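Local coordinates for serine acetyltransferase (Bacteroides vulgatus ATCC 8482, PDB 3F1X), which probably transfers an acetyl group from acetyl-CoA to L-serine, the step that leads into cysteine synthesis, at residues Pro35-Lys40 with Pro175-Phe180; Ile160-Ile165 with Thr182-Ser187. All coordinates share one frame; numbering follows the deposited sequence.

Contact 1: residues Pro35-Lys40 with Pro175-Phe180; sequences PLPSAK and PLIPRF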
loop_
_atom_site.group_PDB
_atom_site.type_symbol
_atom_site.label_atom_id
_atom_site.label_comp_id
_atom_site.label_asym_id
_atom_site.label_seq_id
_atom_site.Cartn_x
_atom_site.Cartn_y
_atom_site.Cartn_z
ATOM N N PRO A 35 -15.665 -8.000 -17.626
ATOM C CA PRO A 35 -14.400 -7.688 -16.958
ATOM C C PRO A 35 -13.247 -7.948 -17.924
ATOM O O PRO A 35 -13.338 -8.822 -18.785
ATOM C CB PRO A 35 -14.397 -8.649 -15.777
ATOM C CG PRO A 35 -15.054 -9.861 -16.353
ATOM C CD PRO A 35 -16.225 -9.269 -17.123
ATOM N N LEU A 36 -12.172 -7.180 -17.788
ATOM C CA LEU A 36 -11.009 -7.346 -18.651
ATOM C C LEU A 36 -9.901 -8.035 -17.862
ATOM O O LEU A 36 -9.854 -7.939 -16.638
ATOM C CB LEU A 36 -10.511 -5.984 -19.145
ATOM C CG LEU A 36 -11.419 -5.207 -20.107
ATOM C CD1 LEU A 36 -11.003 -3.748 -20.138
ATOM C CD2 LEU A 36 -11.348 -5.823 -21.496
ATOM N N PRO A 37 -9.006 -8.748 -18.551
ATOM C CA PRO A 37 -7.915 -9.429 -17.856
ATOM C C PRO A 37 -7.113 -8.441 -17.014
ATOM O O PRO A 37 -6.827 -7.326 -17.449
ATOM C CB PRO A 37 -7.114 -10.030 -18.999
ATOM C CG PRO A 37 -8.185 -10.388 -19.971
ATOM C CD PRO A 37 -9.034 -9.130 -19.972
ATOM N N SER A 38 -6.773 -8.854 -15.801
ATOM C CA SER A 38 -6.024 -8.014 -14.882
ATOM C C SER A 38 -4.639 -8.585 -14.636
ATOM O O SER A 38 -4.494 -9.665 -14.064
ATOM C CB SER A 38 -6.783 -7.899 -13.553
ATOM O OG SER A 38 -5.982 -7.320 -12.536
ATOM N N ALA A 39 -3.616 -7.867 -15.079
ATOM C CA ALA A 39 -2.254 -8.324 -14.863
ATOM C C ALA A 39 -2.021 -8.468 -13.360
ATOM O O ALA A 39 -1.297 -9.358 -12.922
ATOM C CB ALA A 39 -1.270 -7.327 -15.460
ATOM N N LYS A 40 -2.646 -7.599 -12.568
ATOM C CA LYS A 40 -2.482 -7.655 -11.122
ATOM C C LYS A 40 -3.030 -8.944 -10.531
ATOM O O LYS A 40 -2.353 -9.611 -9.749
ATOM C CB LYS A 40 -3.149 -6.447 -10.461
ATOM C CG LYS A 40 -2.400 -5.147 -10.711
ATOM C CD LYS A 40 -3.074 -3.951 -10.054
ATOM C CE LYS A 40 -2.245 -2.689 -10.268
ATOM N NZ LYS A 40 -2.886 -1.477 -9.682
ATOM N N PRO A 175 -9.059 -19.096 -23.241
ATOM C CA PRO A 175 -8.368 -18.203 -24.171
ATOM C C PRO A 175 -7.698 -16.991 -23.521
ATOM O O PRO A 175 -8.052 -16.590 -22.408
ATOM C CB PRO A 175 -9.476 -17.799 -25.131
ATOM C CG PRO A 175 -10.658 -17.696 -24.234
ATOM C CD PRO A 175 -10.519 -18.890 -23.293
ATOM N N LEU A 176 -6.713 -16.432 -24.223
ATOM C CA LEU A 176 -5.990 -15.238 -23.776
ATOM C C LEU A 176 -5.153 -15.371 -22.499
ATOM O O LEU A 176 -3.962 -15.071 -22.494
ATOM C CB LEU A 176 -6.986 -14.089 -23.606
ATOM C CG LEU A 176 -6.408 -12.686 -23.437
ATOM C CD1 LEU A 176 -5.827 -12.207 -24.770
ATOM C CD2 LEU A 176 -7.507 -11.725 -22.973
ATOM N N ILE A 177 -5.780 -15.802 -21.415
ATOM C CA ILE A 177 -5.072 -15.946 -20.156
ATOM C C ILE A 177 -3.734 -16.695 -20.225
ATOM O O ILE A 177 -2.772 -16.284 -19.577
ATOM C CB ILE A 177 -5.975 -16.610 -19.099
ATOM C CG1 ILE A 177 -7.216 -15.741 -18.868
ATOM C CG2 ILE A 177 -5.236 -16.773 -17.794
ATOM C CD1 ILE A 177 -6.897 -14.291 -18.516
ATOM N N PRO A 178 -3.643 -17.791 -21.001
ATOM C CA PRO A 178 -2.358 -18.512 -21.069
ATOM C C PRO A 178 -1.187 -17.662 -21.578
ATOM O O PRO A 178 -0.100 -17.687 -21.005
ATOM C CB PRO A 178 -2.662 -19.683 -22.005
ATOM C CG PRO A 178 -4.142 -19.930 -21.768
ATOM C CD PRO A 178 -4.691 -18.512 -21.745
ATOM N N ARG A 179 -1.417 -16.915 -22.650
ATOM C CA ARG A 179 -0.384 -16.065 -23.232
ATOM C C ARG A 179 -0.015 -14.955 -22.248
ATOM O O ARG A 179 1.145 -14.557 -22.133
ATOM C CB ARG A 179 -0.882 -15.469 -24.552
ATOM C CG ARG A 179 0.171 -14.723 -25.356
ATOM C CD ARG A 179 1.373 -15.605 -25.677
ATOM N NE ARG A 179 2.403 -14.868 -26.415
ATOM C CZ ARG A 179 2.352 -14.591 -27.717
ATOM N NH1 ARG A 179 1.320 -14.991 -28.449
ATOM N NH2 ARG A 179 3.335 -13.905 -28.286
ATOM N N PHE A 180 -1.020 -14.461 -21.538
ATOM C CA PHE A 180 -0.825 -13.428 -20.536
ATOM C C PHE A 180 0.169 -13.938 -19.514
ATOM O O PHE A 180 1.123 -13.250 -19.149
ATOM C CB PHE A 180 -2.141 -13.148 -19.831
ATOM C CG PHE A 180 -2.624 -11.756 -19.993
ATOM C CD1 PHE A 180 -2.147 -10.741 -19.167
ATOM C CD2 PHE A 180 -3.566 -11.449 -20.972
ATOM C CE1 PHE A 180 -2.602 -9.437 -19.309
ATOM C CE2 PHE A 180 -4.029 -10.143 -21.124
ATOM C CZ PHE A 180 -3.545 -9.132 -20.289
#
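Two helix beginnings of the N-terminal helical domain meet where the ring of Pro37, just ahead of helix 39-53, packs on Leu176, the N-cap of helix 177-189, and on Ile177 and Phe180 of its first turn. No hydrogen bond crosses between 35-40 and 175-180; the join is apolar and buries 183 Å². Pro37 CG presses on Leu176 CD2 at 3.4 Å, tighter than usual carbon contact, the two side chains crossing at about a right angle. The next ring atom, Pro37 CB, meets the outer end of the phenyl ring obliquely, 3.7 Å from Phe180 CE2, while Ile177 CD1 closes in more loosely, 4.3 Å from Pro37 CB. Leu176 sits in a classic gamma turn, with positive phi (65°), closed by Ile177 N to Pro175 O at 2.6 Å. As the N-cap residue it also accepts Phe180 N through its carbonyl at 3.2 Å, and Leu176 O lies in plane at the edge of the Phe180 ring. Phe93 of helix 68-93 touches both Pro37 and Leu176, Leu42 touches Ile177 and Phe180, and Ser152 of the second subunit packs on Phe180. With no polar pair across it, the join depends on apolar packing, a rigid proline ring against three hydrocarbon side chains, while backbone bonds around Leu176 shape the helix start.

Contact 2: residues Ile160-Ile165 with Thr182-Ser187; sequences ISNYRI and TEMAHS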
loop_
_atom_site.group_PDB
_atom_site.type_symbol
_atom_site.label_atom_id
_atom_site.label_comp_id
_atom_site.label_asym_id
_atom_site.label_seq_id
_atom_site.Cartn_x
_atom_site.Cartn_y
_atom_site.Cartn_z
ATOM N N ILE A 160 9.437 -21.837 -16.313
ATOM C CA ILE A 160 8.920 -23.169 -16.613
ATOM C C ILE A 160 7.618 -23.421 -15.846
ATOM O O ILE A 160 6.684 -24.028 -16.371
ATOM C CB ILE A 160 9.974 -24.255 -16.275
ATOM C CG1 ILE A 160 11.181 -24.091 -17.197
ATOM C CG2 ILE A 160 9.387 -25.661 -16.450
ATOM C CD1 ILE A 160 12.379 -24.911 -16.791
ATOM N N SER A 161 7.552 -22.947 -14.607
ATOM C CA SER A 161 6.342 -23.106 -13.809
ATOM C C SER A 161 5.199 -22.354 -14.477
ATOM O O SER A 161 4.116 -22.908 -14.663
ATOM C CB SER A 161 6.553 -22.560 -12.397
ATOM O OG SER A 161 7.508 -23.326 -11.699
ATOM N N ASN A 162 5.445 -21.093 -14.841
ATOM C CA ASN A 162 4.421 -20.275 -15.495
ATOM C C ASN A 162 3.962 -20.965 -16.782
ATOM O O ASN A 162 2.767 -21.013 -17.086
ATOM C CB ASN A 162 4.962 -18.872 -15.835
ATOM C CG ASN A 162 4.852 -17.889 -14.670
ATOM O OD1 ASN A 162 5.219 -18.200 -13.537
ATOM N ND2 ASN A 162 4.362 -16.683 -14.956
ATOM N N TYR A 163 4.922 -21.486 -17.542
ATOM C CA TYR A 163 4.616 -22.192 -18.783
ATOM C C TYR A 163 3.682 -23.386 -18.548
ATOM O O TYR A 163 2.627 -23.489 -19.178
ATOM C CB TYR A 163 5.895 -22.708 -19.461
ATOM C CG TYR A 163 5.609 -23.865 -20.385
ATOM C CD1 TYR A 163 4.924 -23.675 -21.579
ATOM C CD2 TYR A 163 5.909 -25.171 -20.005
ATOM C CE1 TYR A 163 4.534 -24.767 -22.373
ATOM C CE2 TYR A 163 5.521 -26.261 -20.787
ATOM C CZ TYR A 163 4.835 -26.050 -21.962
ATOM O OH TYR A 163 4.439 -27.135 -22.707
ATOM N N ARG A 164 4.070 -24.299 -17.660
ATOM C CA ARG A 164 3.230 -25.471 -17.405
ATOM C C ARG A 164 1.855 -25.080 -16.885
ATOM O O ARG A 164 0.865 -25.750 -17.170
ATOM C CB ARG A 164 3.927 -26.445 -16.449
ATOM C CG ARG A 164 5.202 -27.049 -17.047
ATOM C CD ARG A 164 5.580 -28.357 -16.363
ATOM N NE ARG A 164 6.914 -28.833 -16.736
ATOM C CZ ARG A 164 7.233 -29.345 -17.921
ATOM N NH1 ARG A 164 6.315 -29.457 -18.874
ATOM N NH2 ARG A 164 8.474 -29.748 -18.152
ATOM N N ILE A 165 1.783 -23.985 -16.141
ATOM C CA ILE A 165 0.501 -23.517 -15.638
ATOM C C ILE A 165 -0.346 -23.022 -16.814
ATOM O O ILE A 165 -1.535 -23.360 -16.938
ATOM C CB ILE A 165 0.692 -22.368 -14.622
ATOM C CG1 ILE A 165 1.205 -22.930 -13.297
ATOM C CG2 ILE A 165 -0.620 -21.617 -14.421
ATOM C CD1 ILE A 165 1.633 -21.884 -12.305
ATOM N N THR A 182 2.417 -16.477 -19.772
ATOM C CA THR A 182 3.787 -16.703 -20.234
ATOM C C THR A 182 4.527 -15.398 -20.491
ATOM O O THR A 182 5.728 -15.308 -20.237
ATOM C CB THR A 182 3.865 -17.597 -21.514
ATOM O OG1 THR A 182 3.065 -17.038 -22.567
ATOM C CG2 THR A 182 3.408 -19.018 -21.194
ATOM N N GLU A 183 3.826 -14.384 -20.991
ATOM C CA GLU A 183 4.475 -13.100 -21.234
ATOM C C GLU A 183 4.886 -12.489 -19.903
ATOM O O GLU A 183 5.827 -11.697 -19.837
ATOM C CB GLU A 183 3.543 -12.150 -21.993
ATOM C CG GLU A 183 3.321 -12.568 -23.439
ATOM C CD GLU A 183 4.598 -12.519 -24.264
ATOM O OE1 GLU A 183 4.597 -13.035 -25.399
ATOM O OE2 GLU A 183 5.603 -11.954 -23.784
HETATM N N MSE A 184 4.173 -12.862 -18.843
HETATM C CA MSE A 184 4.486 -12.372 -17.506
HETATM C C MSE A 184 5.858 -12.908 -17.099
HETATM O O MSE A 184 6.686 -12.181 -16.542
HETATM C CB MSE A 184 3.421 -12.844 -16.513
HETATM C CG MSE A 184 2.763 -11.728 -15.729
HETATM SE SE MSE A 184 1.422 -12.417 -14.513
HETATM C CE MSE A 184 2.610 -13.154 -13.171
ATOM N N ALA A 185 6.087 -14.191 -17.373
ATOM C CA ALA A 185 7.368 -14.829 -17.068
ATOM C C ALA A 185 8.422 -14.222 -17.992
ATOM O O ALA A 185 9.559 -14.002 -17.592
ATOM C CB ALA A 185 7.280 -16.337 -17.303
ATOM N N HIS A 186 8.021 -13.963 -19.232
ATOM C CA HIS A 186 8.894 -13.381 -20.248
ATOM C C HIS A 186 9.484 -12.070 -19.713
ATOM O O HIS A 186 10.693 -11.828 -19.792
ATOM C CB HIS A 186 8.063 -13.132 -21.515
ATOM C CG HIS A 186 8.850 -12.628 -22.684
ATOM N ND1 HIS A 186 10.229 -12.583 -22.700
ATOM C CD2 HIS A 186 8.446 -12.176 -23.894
ATOM C CE1 HIS A 186 10.637 -12.126 -23.870
ATOM N NE2 HIS A 186 9.575 -11.872 -24.614
ATOM N N SER A 187 8.617 -11.243 -19.140
ATOM C CA SER A 187 9.017 -9.958 -18.582
ATOM C C SER A 187 9.920 -10.117 -17.360
ATOM O O SER A 187 10.939 -9.447 -17.259
ATOM C CB SER A 187 7.774 -9.148 -18.185
ATOM O OG SER A 187 8.141 -7.941 -17.530
#
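The carboxamide of Asn162 turns one side to the methyl of Ala185, which stands well off the amide plane, with Ala185 CB 3.8 Å from Asn162 ND2. Beyond that nitrogen, close to the amide plane, comes Met184 CB (a selenomethionine), 4.2 Å from Asn162 ND2. The amide is held by bonds outside the two segments: ND2 donates to Ile181 O, and OD1 takes a weak hydrogen bond from Arg50 of helix 39-53. The Tyr163 ring has Arg164 NH1 in plane at its edge and meets the His167 ring with planes at about 30°; its hydroxyl is hydrogen-bonded to Ala197 O. Helices 155-171 and 177-189 form an antiparallel helical hairpin, their segments here running at 171° with axes 8.7 Å apart. At the interface Asn162 CB touches Ala185 CB at 3.7 Å, and the backbones come nearest where Tyr163 CA is 5.7 Å from Thr182 CA. Thr182 divides its branches between the two helices. With chi1 at 55°, OG1 turns back to bond Arg179 O in the preceding turn, leaving the methyl to face the neighbour, Thr182 CG2 lying 4.2 Å from Tyr163 CA. After the hairpin in the chain comes the left-handed parallel beta-helix expected of this family, to which Arg164 is tied through the carbonyls of Ile199 and Gly200, while its NE forms a salt bridge with Asp133 of helix 123-139.

How the contacts relate
The centres of the two contacts lie about 13 Å apart, and both use helix 177-189: contact 1 takes its first turn, contact 2 the residues that follow. Along the chain the segments alternate, in the order 35-40, 160-165, 175-180, 182-187. Helix 177-189 meets the residues leading into helix 39-53, far away in sequence, and its near neighbour in sequence, helix 155-171. Contact 2 is buried almost at the centre of the chain, whereas contact 1 is farther out and only partly buried. The shared helix thus packs within the helical domain, just before the beta-helix, and also touches the second subunit in both contacts.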